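Local coordinates for rieske iron-sulfur protein soxF (Sulfolobus acidocaldarius, PDB 1JM1), which carries a Rieske-type [2Fe-2S] cluster and probably passes electrons along an archaeal respiratory chain, at residues F45-E59 against T77-S91. Residues are numbered along the deposited sequence; the frame is centred on the assembly and turned at random.
Sequences FLVDLQALTGQQITE and TIKGVGPNGTIFAFS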
# COMPACT_ATOMS: atom_id res chain seq x y z
N PHE A 45 -1.65 -1.54 3.55
CA PHE A 45 -0.64 -2.48 4.05
C PHE A 45 0.74 -1.99 3.74
O PHE A 45 1.00 -1.47 2.65
CB PHE A 45 -0.89 -3.91 3.52
CG PHE A 45 -0.77 -4.07 2.03
CD1 PHE A 45 0.40 -4.47 1.45
CD2 PHE A 45 -1.84 -3.78 1.20
CE1 PHE A 45 0.52 -4.56 0.09
CE2 PHE A 45 -1.72 -3.85 -0.18
CZ PHE A 45 -0.55 -4.26 -0.74
N LEU A 46 1.65 -2.25 4.67
CA LEU A 46 3.08 -2.24 4.42
C LEU A 46 3.47 -3.55 3.84
O LEU A 46 2.91 -4.59 4.19
CB LEU A 46 3.94 -2.09 5.74
CG LEU A 46 3.77 -1.01 6.69
CD1 LEU A 46 4.78 -1.12 7.87
CD2 LEU A 46 4.03 0.35 6.05
N VAL A 47 4.49 -3.53 2.98
CA VAL A 47 5.08 -4.77 2.46
C VAL A 47 6.57 -4.57 2.34
O VAL A 47 7.03 -3.54 1.83
CB VAL A 47 4.44 -5.19 1.14
CG1 VAL A 47 4.54 -4.14 0.03
CG2 VAL A 47 5.01 -6.55 0.67
N ASP A 48 7.33 -5.55 2.82
CA ASP A 48 8.77 -5.60 2.59
C ASP A 48 8.95 -6.35 1.31
O ASP A 48 8.81 -7.59 1.25
CB ASP A 48 9.52 -6.20 3.74
CG ASP A 48 11.03 -6.18 3.49
OD1 ASP A 48 11.49 -6.30 2.38
OD2 ASP A 48 11.78 -6.17 4.51
N LEU A 49 9.24 -5.62 0.20
CA LEU A 49 9.30 -6.26 -1.10
C LEU A 49 10.48 -7.18 -1.23
O LEU A 49 10.41 -8.12 -2.08
CB LEU A 49 9.24 -5.27 -2.24
CG LEU A 49 7.88 -4.58 -2.47
CD1 LEU A 49 7.95 -3.59 -3.61
CD2 LEU A 49 6.76 -5.57 -2.79
N GLN A 50 11.55 -7.00 -0.49
CA GLN A 50 12.67 -7.95 -0.53
C GLN A 50 12.32 -9.23 0.19
O GLN A 50 12.61 -10.32 -0.30
CB GLN A 50 13.93 -7.25 0.04
CG GLN A 50 15.14 -8.21 0.07
CD GLN A 50 16.41 -7.43 0.47
OE1 GLN A 50 17.35 -7.65 -0.23
NE2 GLN A 50 16.42 -6.76 1.54
N ALA A 51 11.70 -9.14 1.38
CA ALA A 51 11.26 -10.35 2.03
C ALA A 51 10.27 -11.12 1.16
O ALA A 51 10.31 -12.35 1.07
CB ALA A 51 10.66 -10.02 3.41
N LEU A 52 9.41 -10.40 0.48
CA LEU A 52 8.38 -11.03 -0.34
C LEU A 52 8.99 -11.75 -1.57
O LEU A 52 8.63 -12.89 -1.84
CB LEU A 52 7.35 -9.99 -0.77
CG LEU A 52 6.17 -10.56 -1.54
CD1 LEU A 52 5.22 -11.29 -0.60
CD2 LEU A 52 5.45 -9.42 -2.30
N THR A 53 9.81 -11.02 -2.33
CA THR A 53 10.26 -11.46 -3.64
C THR A 53 11.64 -12.09 -3.65
O THR A 53 12.01 -12.72 -4.66
CB THR A 53 10.29 -10.29 -4.67
OG1 THR A 53 11.34 -9.40 -4.33
CG2 THR A 53 8.98 -9.55 -4.77
N GLY A 54 12.43 -11.86 -2.67
CA GLY A 54 13.84 -12.24 -2.69
C GLY A 54 14.71 -11.25 -3.43
O GLY A 54 15.93 -11.42 -3.37
N GLN A 55 14.25 -10.22 -3.99
CA GLN A 55 14.91 -9.19 -4.77
C GLN A 55 15.07 -7.91 -3.97
O GLN A 55 14.18 -7.53 -3.22
CB GLN A 55 14.18 -8.87 -6.05
CG GLN A 55 13.98 -10.01 -6.99
CD GLN A 55 13.24 -9.64 -8.26
OE1 GLN A 55 12.32 -10.34 -8.69
NE2 GLN A 55 13.57 -8.52 -8.88
N GLN A 56 16.21 -7.25 -4.16
CA GLN A 56 16.47 -6.01 -3.42
C GLN A 56 15.78 -4.87 -4.08
O GLN A 56 16.42 -4.03 -4.77
CB GLN A 56 18.01 -5.82 -3.40
CG GLN A 56 18.46 -4.78 -2.36
CD GLN A 56 19.92 -4.36 -2.31
OE1 GLN A 56 20.47 -4.14 -1.22
NE2 GLN A 56 20.60 -4.30 -3.45
N ILE A 57 14.54 -4.70 -3.92
CA ILE A 57 13.72 -3.63 -4.50
C ILE A 57 13.72 -2.46 -3.55
O ILE A 57 13.15 -2.55 -2.44
CB ILE A 57 12.30 -4.14 -4.84
CG1 ILE A 57 12.35 -5.31 -5.87
CG2 ILE A 57 11.45 -3.00 -5.36
CD1 ILE A 57 11.08 -6.14 -5.72
N THR A 58 14.34 -1.36 -3.96
CA THR A 58 14.53 -0.20 -3.10
C THR A 58 13.87 1.05 -3.64
O THR A 58 13.85 2.07 -2.94
CB THR A 58 15.99 0.09 -2.79
OG1 THR A 58 16.67 0.37 -3.99
CG2 THR A 58 16.68 -1.11 -2.12
N GLU A 59 13.31 1.04 -4.84
CA GLU A 59 12.69 2.23 -5.42
C GLU A 59 11.73 1.73 -6.52
O GLU A 59 12.10 0.85 -7.29
CB GLU A 59 13.78 3.13 -5.98
CG GLU A 59 13.27 4.45 -6.53
CD GLU A 59 14.42 5.37 -6.94
OE1 GLU A 59 15.58 4.94 -7.12
OE2 GLU A 59 14.19 6.58 -7.05
N THR A 77 9.36 9.03 -7.98
CA THR A 77 9.61 7.67 -7.54
C THR A 77 9.36 7.60 -6.06
O THR A 77 9.38 8.60 -5.35
CB THR A 77 11.01 7.18 -7.82
OG1 THR A 77 11.90 7.86 -6.91
CG2 THR A 77 11.45 7.41 -9.29
N ILE A 78 9.06 6.39 -5.61
CA ILE A 78 8.83 6.08 -4.20
C ILE A 78 10.02 5.26 -3.72
O ILE A 78 10.27 4.17 -4.25
CB ILE A 78 7.52 5.33 -4.00
CG1 ILE A 78 6.32 6.08 -4.55
CG2 ILE A 78 7.34 4.98 -2.50
CD1 ILE A 78 6.09 7.32 -4.03
N LYS A 79 10.73 5.78 -2.75
CA LYS A 79 11.86 5.03 -2.18
C LYS A 79 11.36 4.13 -1.08
O LYS A 79 10.55 4.52 -0.22
CB LYS A 79 12.93 6.00 -1.62
CG LYS A 79 13.66 6.76 -2.83
CD LYS A 79 14.89 7.45 -2.47
CE LYS A 79 15.63 8.02 -3.69
NZ LYS A 79 14.63 8.65 -4.59
N GLY A 80 11.86 2.90 -1.04
CA GLY A 80 11.60 2.02 0.06
C GLY A 80 12.26 2.56 1.32
O GLY A 80 13.32 3.20 1.25
N VAL A 81 11.67 2.27 2.47
CA VAL A 81 12.16 2.84 3.71
C VAL A 81 12.71 1.76 4.66
O VAL A 81 12.52 0.55 4.47
CB VAL A 81 11.09 3.71 4.42
CG1 VAL A 81 10.60 4.80 3.47
CG2 VAL A 81 9.95 2.88 4.98
N GLY A 82 13.38 2.27 5.69
CA GLY A 82 14.02 1.47 6.70
C GLY A 82 15.44 1.15 6.33
O GLY A 82 15.93 1.51 5.25
N PRO A 83 16.16 0.44 7.20
CA PRO A 83 17.61 0.22 6.99
C PRO A 83 17.93 -0.57 5.74
O PRO A 83 19.07 -0.45 5.29
CB PRO A 83 18.05 -0.54 8.26
CG PRO A 83 16.99 -0.29 9.22
CD PRO A 83 15.72 -0.06 8.52
N ASN A 84 17.05 -1.39 5.23
CA ASN A 84 17.29 -2.12 4.00
C ASN A 84 16.76 -1.38 2.79
O ASN A 84 17.05 -1.78 1.66
CB ASN A 84 16.62 -3.50 4.04
CG ASN A 84 17.12 -4.33 5.20
OD1 ASN A 84 18.36 -4.49 5.30
ND2 ASN A 84 16.24 -4.71 6.10
N GLY A 85 15.97 -0.33 2.97
CA GLY A 85 15.39 0.41 1.86
C GLY A 85 14.26 -0.31 1.13
O GLY A 85 14.00 0.08 -0.01
N THR A 86 13.62 -1.29 1.74
CA THR A 86 12.76 -2.21 0.98
C THR A 86 11.31 -2.20 1.42
O THR A 86 10.55 -3.04 0.94
CB THR A 86 13.34 -3.63 1.06
OG1 THR A 86 13.47 -3.97 2.44
CG2 THR A 86 14.69 -3.72 0.34
N ILE A 87 10.90 -1.30 2.31
CA ILE A 87 9.52 -1.27 2.80
C ILE A 87 8.71 -0.22 2.07
O ILE A 87 9.11 0.97 2.01
CB ILE A 87 9.48 -1.05 4.32
CG1 ILE A 87 10.16 -2.24 5.02
CG2 ILE A 87 8.05 -0.86 4.77
CD1 ILE A 87 10.43 -2.04 6.44
N PHE A 88 7.58 -0.65 1.54
CA PHE A 88 6.63 0.15 0.77
C PHE A 88 5.25 -0.03 1.38
O PHE A 88 5.04 -0.90 2.25
CB PHE A 88 6.63 -0.31 -0.71
CG PHE A 88 7.98 -0.14 -1.36
CD1 PHE A 88 8.95 -1.12 -1.25
CD2 PHE A 88 8.27 1.01 -2.05
CE1 PHE A 88 10.18 -0.96 -1.85
CE2 PHE A 88 9.49 1.20 -2.66
CZ PHE A 88 10.43 0.18 -2.56
N ALA A 89 4.28 0.73 0.91
CA ALA A 89 2.91 0.59 1.37
C ALA A 89 1.94 0.99 0.29
O ALA A 89 2.20 1.86 -0.54
CB ALA A 89 2.69 1.45 2.62
N PHE A 90 0.75 0.36 0.34
CA PHE A 90 -0.30 0.56 -0.65
C PHE A 90 -1.64 0.62 0.05
O PHE A 90 -1.87 0.04 1.11
CB PHE A 90 -0.31 -0.60 -1.65
CG PHE A 90 0.95 -0.73 -2.48
CD1 PHE A 90 2.04 -1.43 -2.01
CD2 PHE A 90 1.02 -0.11 -3.73
CE1 PHE A 90 3.20 -1.49 -2.74
CE2 PHE A 90 2.18 -0.20 -4.48
CZ PHE A 90 3.25 -0.88 -3.99
N SER A 91 -2.61 1.25 -0.66
CA SER A 91 -4.02 1.05 -0.31
C SER A 91 -4.39 -0.43 -0.45
O SER A 91 -3.94 -1.12 -1.34
CB SER A 91 -4.88 1.88 -1.25
OG SER A 91 -6.27 1.69 -0.99
O HOH W 1 13.27 -4.20 5.98
O HOH W 2 18.43 -4.46 1.17
O HOH W 3 15.28 3.15 -0.75
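F45 and V47 pair with F90 and F88 as the hydrogen-bonded rungs of an antiparallel two-strand contact between 45-48 and 87-91, each pair exchanging two N-H···O bonds, with V47 N to F88 O at 2.8 Å. One more backbone bond, from L49 N to T86 O, carries the pairing into the first turn of helix 49-53. Farther along, G80 N donates to T58 O.

Two polar clusters, at the start of helix 49-53 and at E59, add to the backbone pairing. D48 is the N-cap of the helix: its OD1 takes A51 N (3.0 Å) on one face of the carboxylate and the hydroxyl of T86 (OG1, 3.1 Å) on the other, with a weak third bond from Q50 N, while OD2 reaches N84 ND2 through a water. With an alanine in place of D48, the first turn of the helix would probably lose its cap and the T86 hydroxyl its carboxylate acceptor. Near E59, whose chain is extended, OE2 accepts from T77 OG1 (2.6 Å) on its anti lone pair, away from the other oxygen, and K79 NZ enters from above the carboxylate plane in a salt bridge to the same OE2 (3.2 Å).

The apolar contacts centre on F88 and, at the far end of the strand pair, on F45 and F90. The F88 ring, swung beside its own backbone N (chi1 -61°), has L49 CD1 at 3.6 Å from its CD1 and points its edge at I57 O and the T58-E59 peptide; G80 CA stands over one face, toward its rim. The F45 and F90 rings are nearly parallel (28°) but slid apart.

Segment 77-91 belongs to the Rieske [2Fe-2S] domain, and strand 87-91 leads, just past S91, to the cluster-binding C94, the two side chains being about 8 Å apart. Strand 43-48 is the middle of a three-stranded sheet, between 32-36 and 87-91; L46 and I87, on the face shared with A89, rest against helix 18-28, while A89 also bonds through its backbone to V151.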